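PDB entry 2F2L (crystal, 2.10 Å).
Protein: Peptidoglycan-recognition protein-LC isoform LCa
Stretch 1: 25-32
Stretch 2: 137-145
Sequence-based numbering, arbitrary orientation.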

ATOM      1  N   GLY A  25       5.361  26.850  10.488  1.00 19.55           N
ATOM      2  CA  GLY A  25       6.213  27.211  11.623  1.00 19.38           C
ATOM      3  C   GLY A  25       6.306  26.103  12.656  1.00 19.18           C
ATOM      4  O   GLY A  25       7.003  26.234  13.667  1.00 18.12           O
ATOM      5  N   LEU A  26       5.620  24.996  12.389  1.00 18.90           N
ATOM      6  CA  LEU A  26       5.488  23.920  13.366  1.00 19.02           C
ATOM      7  C   LEU A  26       5.623  22.533  12.727  1.00 18.87           C
ATOM      8  O   LEU A  26       4.962  22.228  11.730  1.00 19.10           O
ATOM      9  CB  LEU A  26       4.135  24.037  14.053  1.00 19.03           C
ATOM     10  CG  LEU A  26       3.812  23.026  15.154  1.00 19.25           C
ATOM     11  CD1 LEU A  26       4.759  23.184  16.316  1.00 20.00           C
ATOM     12  CD2 LEU A  26       2.373  23.214  15.607  1.00 20.47           C
ATOM     13  N   VAL A  27       6.471  21.701  13.314  1.00 18.38           N
ATOM     14  CA  VAL A  27       6.630  20.306  12.904  1.00 18.32           C
ATOM     15  C   VAL A  27       6.348  19.440  14.124  1.00 18.40           C
ATOM     16  O   VAL A  27       6.883  19.706  15.212  1.00 18.30           O
ATOM     17  CB  VAL A  27       8.054  20.032  12.349  1.00 17.98           C
ATOM     18  CG1 VAL A  27       8.206  18.570  11.912  1.00 17.92           C
ATOM     19  CG2 VAL A  27       8.339  20.956  11.198  1.00 19.07           C
ATOM     20  N   ILE A  28       5.502  18.419  13.962  1.00 18.35           N
ATOM     21  CA  ILE A  28       5.020  17.604  15.088  1.00 18.05           C
ATOM     22  C   ILE A  28       5.468  16.152  14.963  1.00 18.67           C
ATOM     23  O   ILE A  28       5.285  15.508  13.902  1.00 18.54           O
ATOM     24  CB  ILE A  28       3.478  17.649  15.183  1.00 18.55           C
ATOM     25  CG1 ILE A  28       3.007  19.082  15.459  1.00 17.40           C
ATOM     26  CG2 ILE A  28       2.967  16.747  16.298  1.00 18.27           C
ATOM     27  CD1 ILE A  28       1.544  19.309  15.142  1.00 17.96           C
ATOM     28  N   ALA A  29       6.053  15.632  16.042  1.00 18.37           N
ATOM     29  CA  ALA A  29       6.496  14.243  16.073  1.00 18.95           C
ATOM     30  C   ALA A  29       5.429  13.358  16.714  1.00 18.72           C
ATOM     31  O   ALA A  29       4.761  13.766  17.661  1.00 19.75           O
ATOM     32  CB  ALA A  29       7.822  14.113  16.794  1.00 18.56           C
ATOM     33  N   LEU A  30       5.240  12.172  16.150  1.00 18.69           N
ATOM     34  CA  LEU A  30       4.257  11.222  16.645  1.00 19.34           C
ATOM     35  C   LEU A  30       4.782   9.786  16.489  1.00 19.53           C
ATOM     36  O   LEU A  30       5.561   9.505  15.583  1.00 19.77           O
ATOM     37  CB  LEU A  30       2.922  11.329  15.887  1.00 19.55           C
ATOM     38  CG  LEU A  30       2.239  12.678  15.669  1.00 19.92           C
ATOM     39  CD1 LEU A  30       2.582  13.252  14.308  1.00 20.19           C
ATOM     40  CD2 LEU A  30       0.738  12.528  15.793  1.00 19.60           C
ATOM     41  N   PRO A  31       4.338   8.876  17.366  1.00 19.25           N
ATOM     42  CA  PRO A  31       4.590   7.453  17.154  1.00 19.43           C
ATOM     43  C   PRO A  31       3.510   6.852  16.246  1.00 19.33           C
ATOM     44  O   PRO A  31       2.386   7.354  16.218  1.00 19.01           O
ATOM     45  CB  PRO A  31       4.486   6.885  18.568  1.00 18.90           C
ATOM     46  CG  PRO A  31       3.433   7.743  19.201  1.00 19.26           C
ATOM     47  CD  PRO A  31       3.582   9.115  18.602  1.00 19.10           C
ATOM     48  N   THR A  32       3.826   5.794  15.512  1.00 19.65           N
ATOM     49  CA  THR A  32       2.772   5.117  14.743  1.00 20.14           C
ATOM     50  C   THR A  32       2.025   4.112  15.629  1.00 20.42           C
ATOM     51  O   THR A  32       0.909   3.695  15.306  1.00 19.91           O
ATOM     52  CB  THR A  32       3.326   4.404  13.465  1.00 20.04           C
ATOM     53  OG1 THR A  32       4.326   3.445  13.831  1.00 20.90           O
ATOM     54  CG2 THR A  32       3.907   5.398  12.509  1.00 20.65           C
ATOM     55  N   ARG A 137       9.354  25.596  15.177  1.00 18.74           N
ATOM     56  CA  ARG A 137       9.328  24.801  16.381  1.00 19.36           C
ATOM     57  C   ARG A 137       9.076  23.319  16.020  1.00 19.02           C
ATOM     58  O   ARG A 137       8.197  23.001  15.202  1.00 18.64           O
ATOM     59  CB  ARG A 137       8.230  25.355  17.284  1.00 19.55           C
ATOM     60  CG  ARG A 137       7.813  24.464  18.406  1.00 21.02           C
ATOM     61  CD  ARG A 137       6.661  25.112  19.186  1.00 21.92           C
ATOM     62  NE  ARG A 137       6.222  24.257  20.286  1.00 23.45           N
ATOM     63  CZ  ARG A 137       5.073  24.374  20.937  1.00 23.94           C
ATOM     64  NH1 ARG A 137       4.182  25.299  20.585  1.00 24.59           N
ATOM     65  NH2 ARG A 137       4.811  23.529  21.931  1.00 23.98           N
ATOM     66  N   PHE A 138       9.867  22.426  16.615  1.00 18.90           N
ATOM     67  CA  PHE A 138       9.680  20.971  16.504  1.00 18.43           C
ATOM     68  C   PHE A 138       9.187  20.522  17.880  1.00 18.36           C
ATOM     69  O   PHE A 138       9.806  20.842  18.906  1.00 18.19           O
ATOM     70  CB  PHE A 138      11.016  20.324  16.116  1.00 18.93           C
ATOM     71  CG  PHE A 138      10.964  18.829  15.820  1.00 19.22           C
ATOM     72  CD1 PHE A 138       9.823  18.209  15.315  1.00 18.91           C
ATOM     73  CD2 PHE A 138      12.104  18.058  16.003  1.00 20.60           C
ATOM     74  CE1 PHE A 138       9.808  16.842  15.046  1.00 18.76           C
ATOM     75  CE2 PHE A 138      12.098  16.682  15.735  1.00 20.61           C
ATOM     76  CZ  PHE A 138      10.946  16.076  15.242  1.00 19.14           C
ATOM     77  N   THR A 139       8.046  19.843  17.934  1.00 17.87           N
ATOM     78  CA  THR A 139       7.476  19.442  19.228  1.00 17.52           C
ATOM     79  C   THR A 139       6.793  18.088  19.195  1.00 17.00           C
ATOM     80  O   THR A 139       6.604  17.506  18.137  1.00 16.73           O
ATOM     81  CB  THR A 139       6.485  20.496  19.772  1.00 17.35           C
ATOM     82  OG1 THR A 139       6.198  20.222  21.152  1.00 20.22           O
ATOM     83  CG2 THR A 139       5.216  20.512  19.008  1.00 17.98           C
ATOM     84  N   ALA A 140       6.437  17.608  20.383  1.00 16.68           N
ATOM     85  CA  ALA A 140       5.739  16.355  20.555  1.00 16.48           C
ATOM     86  C   ALA A 140       4.255  16.578  20.439  1.00 16.10           C
ATOM     87  O   ALA A 140       3.695  17.534  21.013  1.00 15.54           O
ATOM     88  CB  ALA A 140       6.065  15.747  21.911  1.00 16.56           C
ATOM     89  N   SER A 141       3.614  15.676  19.707  1.00 15.70           N
ATOM     90  CA  SER A 141       2.168  15.627  19.658  1.00 15.84           C
ATOM     91  C   SER A 141       1.559  15.559  21.057  1.00 15.61           C
ATOM     92  O   SER A 141       0.503  16.138  21.298  1.00 14.44           O
ATOM     93  CB  SER A 141       1.701  14.447  18.796  1.00 15.97           C
ATOM     94  OG  SER A 141       2.091  13.211  19.359  1.00 17.19           O
ATOM     95  N   SER A 142       2.244  14.883  21.982  1.00 15.97           N
ATOM     96  CA  SER A 142       1.730  14.702  23.330  1.00 16.50           C
ATOM     97  C   SER A 142       1.788  15.975  24.178  1.00 16.78           C
ATOM     98  O   SER A 142       0.986  16.144  25.088  1.00 16.59           O
ATOM     99  CB  SER A 142       2.490  13.590  24.055  1.00 16.71           C
ATOM    100  OG  SER A 142       3.857  13.908  24.163  1.00 17.04           O
ATOM    101  N   LYS A 143       2.750  16.845  23.898  1.00 17.21           N
ATOM    102  CA  LYS A 143       2.835  18.141  24.575  1.00 17.58           C
ATOM    103  C   LYS A 143       1.641  19.004  24.162  1.00 17.84           C
ATOM    104  O   LYS A 143       1.052  19.693  24.982  1.00 17.43           O
ATOM    105  CB  LYS A 143       4.165  18.836  24.243  1.00 17.47           C
ATOM    106  CG  LYS A 143       4.243  20.310  24.659  1.00 18.09           C
ATOM    107  CD  LYS A 143       5.684  20.783  24.914  1.00 17.87           C
ATOM    108  CE  LYS A 143       5.725  22.276  25.274  1.00 18.77           C
ATOM    109  NZ  LYS A 143       6.788  22.632  26.283  1.00 18.40           N
ATOM    110  N   LEU A 144       1.272  18.928  22.887  1.00 18.10           N
ATOM    111  CA  LEU A 144       0.163  19.713  22.345  1.00 18.76           C
ATOM    112  C   LEU A 144      -1.192  19.238  22.872  1.00 19.35           C
ATOM    113  O   LEU A 144      -2.087  20.046  23.130  1.00 19.76           O
ATOM    114  CB  LEU A 144       0.181  19.652  20.806  1.00 18.83           C
ATOM    115  CG  LEU A 144       1.374  20.308  20.115  1.00 18.98           C
ATOM    116  CD1 LEU A 144       1.320  20.065  18.597  1.00 18.89           C
ATOM    117  CD2 LEU A 144       1.431  21.801  20.415  1.00 19.80           C
ATOM    118  N   MET A 145      -1.336  17.923  23.021  1.00 19.89           N
ATOM    119  CA  MET A 145      -2.571  17.310  23.513  1.00 19.99           C
ATOM    120  C   MET A 145      -2.191  16.248  24.531  1.00 19.86           C
ATOM    121  O   MET A 145      -2.107  15.065  24.198  1.00 19.73           O
ATOM    122  CB  MET A 145      -3.369  16.698  22.349  1.00 20.06           C
ATOM    123  CG  MET A 145      -3.893  17.734  21.367  1.00 20.56           C
ATOM    124  SD  MET A 145      -4.861  17.062  19.983  1.00 21.04           S
ATOM    125  CE  MET A 145      -5.177  18.543  19.071  1.00 20.32           C
TER

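What sets this contact apart is that its ladder of parallel-strand hydrogen bonds does not stop where the second strand stops. The last regular rung is donated by a residue that already belongs to a helix: Ser141 N reaches Ala29 O at 3.0 Å, so the first turn of helix 141-144 is fastened to the neighbouring strand by the same kind of bond that holds the sheet together.

The preceding rungs illustrate the general rule for parallel strands, in which one residue bonds through both its NH and its CO to two residues of its partner that lie two apart. Arg137 N donates to Gly25 O (2.9 Å), and Arg137 O accepts from Val27 N (2.9 Å). Val27 O then accepts a hydrogen bond from Thr139 N at 3.0 Å, and Thr139 O one from Ala29 N at 2.9 Å. All five backbone bonds are close to straight, with angles at hydrogen of 161 to 169°, although the strand axes cross at -26°. The residues between the rungs add CA-H...O contacts: Leu26 CA lies 3.4 Å from Arg137 O, Phe138 CA 3.3 Å from Val27 O, and Ile28 CA 3.4 Å from Thr139 O.

Alternation of side chains divides the remaining contacts between two faces. Val27, Ala29, Phe138 and Ala140 share one. Here the Phe138 ring extends along the sheet, its near side drawn toward the first strand, with its CD1 atom 3.8 Å from Val27 CG1 and its CE1 atom 3.8 Å from Ala29 CB. The ring also presents its edge to the backbone, with Phe138 CD1 3.3 Å from Val27 O.

On the face of Leu26, Ile28, Arg137 and Thr139, Leu26 packs against the second strand: its CD1 lies 3.9 Å from Arg137 CG and 3.8 Å from Thr139 CG2. Farther along, the helix supplies the partners. Leu144, one turn after Ala140 at the N-cap position, points toward the strand and brings its CD1 to 3.5 Å from Ile28 CD1, an apolar contact between helix and strand.

Ser141 is the junction between the strand and the helix. Ser141 CB sits 3.6 Å from both Ile28 CG2 and Leu30 CG, just where the second chain begins to coil. Helix and strand thus meet through a backbone hydrogen bond and side-chain contacts at Ser141, and through apolar packing at Leu144.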